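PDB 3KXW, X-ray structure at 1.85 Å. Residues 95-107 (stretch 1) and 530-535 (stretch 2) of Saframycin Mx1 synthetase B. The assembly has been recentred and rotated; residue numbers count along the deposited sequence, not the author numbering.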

# COMPACT_ATOMS: atom_id res chain seq x y z
N ILE A 95 -8.03 -10.56 -0.37
CA ILE A 95 -7.69 -10.44 1.05
C ILE A 95 -6.37 -11.15 1.36
O ILE A 95 -6.04 -12.15 0.73
CB ILE A 95 -8.80 -11.01 1.98
CG1 ILE A 95 -8.91 -12.53 1.81
CG2 ILE A 95 -10.13 -10.34 1.72
CD1 ILE A 95 -9.86 -13.22 2.85
N TYR A 96 -5.63 -10.62 2.33
CA TYR A 96 -4.46 -11.29 2.91
C TYR A 96 -4.88 -12.61 3.51
O TYR A 96 -5.91 -12.68 4.17
CB TYR A 96 -3.88 -10.44 4.06
CG TYR A 96 -3.28 -9.11 3.67
CD1 TYR A 96 -1.92 -9.00 3.36
CD2 TYR A 96 -4.06 -7.95 3.67
CE1 TYR A 96 -1.35 -7.76 3.02
CE2 TYR A 96 -3.50 -6.71 3.32
CZ TYR A 96 -2.14 -6.63 3.00
OH TYR A 96 -1.60 -5.41 2.66
N PRO A 97 -4.09 -13.67 3.31
CA PRO A 97 -4.40 -14.92 4.01
C PRO A 97 -4.48 -14.67 5.52
O PRO A 97 -3.62 -13.96 6.06
CB PRO A 97 -3.22 -15.82 3.63
CG PRO A 97 -2.85 -15.35 2.27
CD PRO A 97 -3.03 -13.84 2.31
N PRO A 98 -5.52 -15.19 6.19
CA PRO A 98 -5.82 -14.89 7.60
C PRO A 98 -4.94 -15.72 8.53
O PRO A 98 -5.43 -16.56 9.29
CB PRO A 98 -7.29 -15.28 7.74
CG PRO A 98 -7.51 -16.35 6.70
CD PRO A 98 -6.52 -16.09 5.58
N ALA A 99 -3.63 -15.46 8.47
CA ALA A 99 -2.65 -16.31 9.14
C ALA A 99 -2.61 -16.13 10.65
O ALA A 99 -2.17 -17.01 11.38
CB ALA A 99 -1.27 -16.07 8.54
N GLN A 100 -3.08 -14.98 11.12
CA GLN A 100 -3.08 -14.72 12.56
C GLN A 100 -4.39 -14.07 12.99
O GLN A 100 -5.28 -13.78 12.17
CB GLN A 100 -1.87 -13.86 12.98
CG GLN A 100 -0.48 -14.46 12.67
CD GLN A 100 -0.12 -15.65 13.55
OE1 GLN A 100 -0.69 -15.84 14.62
NE2 GLN A 100 0.84 -16.45 13.10
N GLU A 101 -4.51 -13.84 14.29
CA GLU A 101 -5.80 -13.48 14.86
C GLU A 101 -6.46 -12.28 14.19
O GLU A 101 -7.62 -12.35 13.75
CB GLU A 101 -5.65 -13.23 16.37
CG GLU A 101 -5.73 -14.52 17.19
CD GLU A 101 -4.40 -15.26 17.29
OE1 GLU A 101 -3.41 -14.85 16.60
OE2 GLU A 101 -4.36 -16.26 18.06
N LYS A 102 -5.72 -11.17 14.11
CA LYS A 102 -6.26 -9.93 13.57
C LYS A 102 -6.53 -10.05 12.07
O LYS A 102 -7.55 -9.54 11.58
CB LYS A 102 -5.34 -8.73 13.88
CG LYS A 102 -5.97 -7.36 13.60
CD LYS A 102 -7.26 -7.17 14.40
CE LYS A 102 -8.21 -6.20 13.71
NZ LYS A 102 -8.85 -6.82 12.48
N LEU A 103 -5.64 -10.70 11.34
CA LEU A 103 -5.89 -10.92 9.90
C LEU A 103 -7.16 -11.74 9.68
O LEU A 103 -7.82 -11.61 8.64
CB LEU A 103 -4.71 -11.62 9.22
CG LEU A 103 -3.43 -10.80 9.02
CD1 LEU A 103 -2.25 -11.75 8.82
CD2 LEU A 103 -3.53 -9.81 7.87
N LEU A 104 -7.49 -12.60 10.64
CA LEU A 104 -8.67 -13.46 10.51
C LEU A 104 -9.94 -12.70 10.86
O LEU A 104 -10.98 -12.86 10.20
CB LEU A 104 -8.52 -14.70 11.39
CG LEU A 104 -9.77 -15.60 11.45
CD1 LEU A 104 -10.13 -16.15 10.08
CD2 LEU A 104 -9.51 -16.73 12.44
N ASP A 105 -9.85 -11.87 11.88
CA ASP A 105 -10.93 -10.95 12.22
C ASP A 105 -11.25 -10.03 11.02
O ASP A 105 -12.41 -9.81 10.69
CB ASP A 105 -10.51 -10.10 13.42
CG ASP A 105 -11.48 -8.99 13.71
OD1 ASP A 105 -12.56 -9.29 14.24
OD2 ASP A 105 -11.15 -7.82 13.39
N LYS A 106 -10.21 -9.49 10.39
CA LYS A 106 -10.40 -8.62 9.23
C LYS A 106 -11.10 -9.39 8.10
O LYS A 106 -12.04 -8.89 7.48
CB LYS A 106 -9.06 -8.03 8.77
CG LYS A 106 -9.12 -7.35 7.40
CD LYS A 106 -8.17 -6.17 7.28
CE LYS A 106 -6.73 -6.60 7.12
NZ LYS A 106 -5.93 -5.44 6.66
N ALA A 107 -10.64 -10.61 7.84
CA ALA A 107 -11.27 -11.44 6.81
C ALA A 107 -12.74 -11.68 7.12
O ALA A 107 -13.58 -11.57 6.24
CB ALA A 107 -10.51 -12.78 6.65
N TYR A 530 4.41 -5.48 10.64
CA TYR A 530 4.10 -5.27 9.22
C TYR A 530 3.15 -6.35 8.69
O TYR A 530 2.15 -6.03 8.02
CB TYR A 530 5.37 -5.23 8.39
CG TYR A 530 5.09 -4.94 6.94
CD1 TYR A 530 5.10 -3.64 6.45
CD2 TYR A 530 4.80 -5.98 6.05
CE1 TYR A 530 4.84 -3.38 5.10
CE2 TYR A 530 4.55 -5.73 4.71
CZ TYR A 530 4.57 -4.44 4.24
OH TYR A 530 4.31 -4.23 2.89
N GLU A 531 3.45 -7.60 9.00
CA GLU A 531 2.65 -8.75 8.55
C GLU A 531 1.27 -8.85 9.21
O GLU A 531 0.28 -9.10 8.53
CB GLU A 531 3.44 -10.04 8.74
CG GLU A 531 4.75 -9.99 7.96
CD GLU A 531 4.77 -10.87 6.71
OE1 GLU A 531 5.04 -12.09 6.87
OE2 GLU A 531 4.60 -10.34 5.57
N ASN A 532 1.22 -8.65 10.52
CA ASN A 532 -0.03 -8.78 11.27
C ASN A 532 -0.95 -7.57 11.19
O ASN A 532 -2.16 -7.71 11.35
CB ASN A 532 0.26 -9.10 12.75
CG ASN A 532 0.79 -10.53 12.96
OD1 ASN A 532 1.20 -11.21 12.01
ND2 ASN A 532 0.79 -10.97 14.21
N HIS A 533 -0.39 -6.39 10.95
CA HIS A 533 -1.17 -5.15 11.07
C HIS A 533 -1.04 -4.17 9.92
O HIS A 533 -1.71 -3.12 9.89
CB HIS A 533 -0.84 -4.46 12.40
CG HIS A 533 -1.05 -5.35 13.57
ND1 HIS A 533 -2.30 -5.61 14.08
CD2 HIS A 533 -0.18 -6.11 14.28
CE1 HIS A 533 -2.19 -6.46 15.10
NE2 HIS A 533 -0.91 -6.77 15.24
N GLN A 534 -0.19 -4.50 8.96
CA GLN A 534 0.09 -3.59 7.85
C GLN A 534 0.51 -2.22 8.37
O GLN A 534 0.09 -1.19 7.83
CB GLN A 534 -1.13 -3.48 6.92
CG GLN A 534 -1.43 -4.75 6.12
CD GLN A 534 -1.90 -5.89 7.00
OE1 GLN A 534 -2.92 -5.79 7.69
NE2 GLN A 534 -1.15 -6.99 6.99
N LEU A 535 1.33 -2.20 9.43
CA LEU A 535 1.86 -0.96 9.96
C LEU A 535 3.38 -1.04 10.04
O LEU A 535 3.93 -2.14 10.10
CB LEU A 535 1.30 -0.68 11.36
CG LEU A 535 -0.22 -0.43 11.46
CD1 LEU A 535 -0.66 -0.53 12.90
CD2 LEU A 535 -0.57 0.94 10.87
O HOH W 1 -2.85 -10.48 12.48

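The contact joins the start of one helix to the end of another. Stretch 1 runs as a loop through Gln100, the N-cap residue, into a helix from Glu101 onward; stretch 2 brings in the last part of a helix and the turn that follows it. The backbones come nearest at Leu103 and Asn532, whose CA atoms lie 6.4 Å apart, and the two pieces bury a modest 341 Å² between them, although more than 400 residues of chain separate them.

Tyr530, the first residue of stretch 2, stays out of contact, but Tyr530 O accepts a weak backbone hydrogen bond from Gln534 N (2.9 Å). Glu531 contributes backbone rather than carboxylate: Glu531 O sits 3.7 Å from Leu103 CD1, so a leucine methyl packs against a backbone carbonyl near the end of the helix.

Asn532 is the centre of the register. Its CA-to-CB bond points sideways, but the end of the side chain comes nearer to stretch 1, where Asn532 OD1 lies 3.7 Å from Gln100 CG, a packing contact with the aliphatic part of a glutamine whose end leads away; Asn532 ND2 is hydrogen-bonded elsewhere in the structure. The main chain is joined through water 1, whose O accepts from Leu103 N (3.0 Å) and donates to Asn532 O (3.1 Å). The pairing is apt: an NH in the first turn of a helix and a carbonyl near the end of another both tend to lack partners within their own helix, and one water serves both.

His533 points its CA-to-CB bond away, yet its ring swings back so that His533 CE1 lies 4.1 Å from Lys102 CB. Lys102 offers its aliphatic base here, while Lys102 NZ turns to Asp105 OD2 in a 2.7 Å salt bridge within its own helix. The charge is paired within the helix, while the CB methylene packs against the histidine.

Gln534 has the most surface covered. It leaves helical geometry with positive phi (54°), and its CA-to-CB bond points toward stretch 1. Three residues receive its side chain. Tyr96 OH approaches Gln534 CG at 3.5 Å, and Gln534 NE2 lies over one face of the tyrosine ring; Leu103 CD2 packs 3.8 Å from Gln534 NE2; and Gln534 OE1 accepts the one direct hydrogen bond across the interface, from Lys106 NZ at 3.2 Å.

Leu535 lies out of reach and the contact ends. The rule to read is economical: packing, one bridging water and one direct hydrogen bond make up the contact.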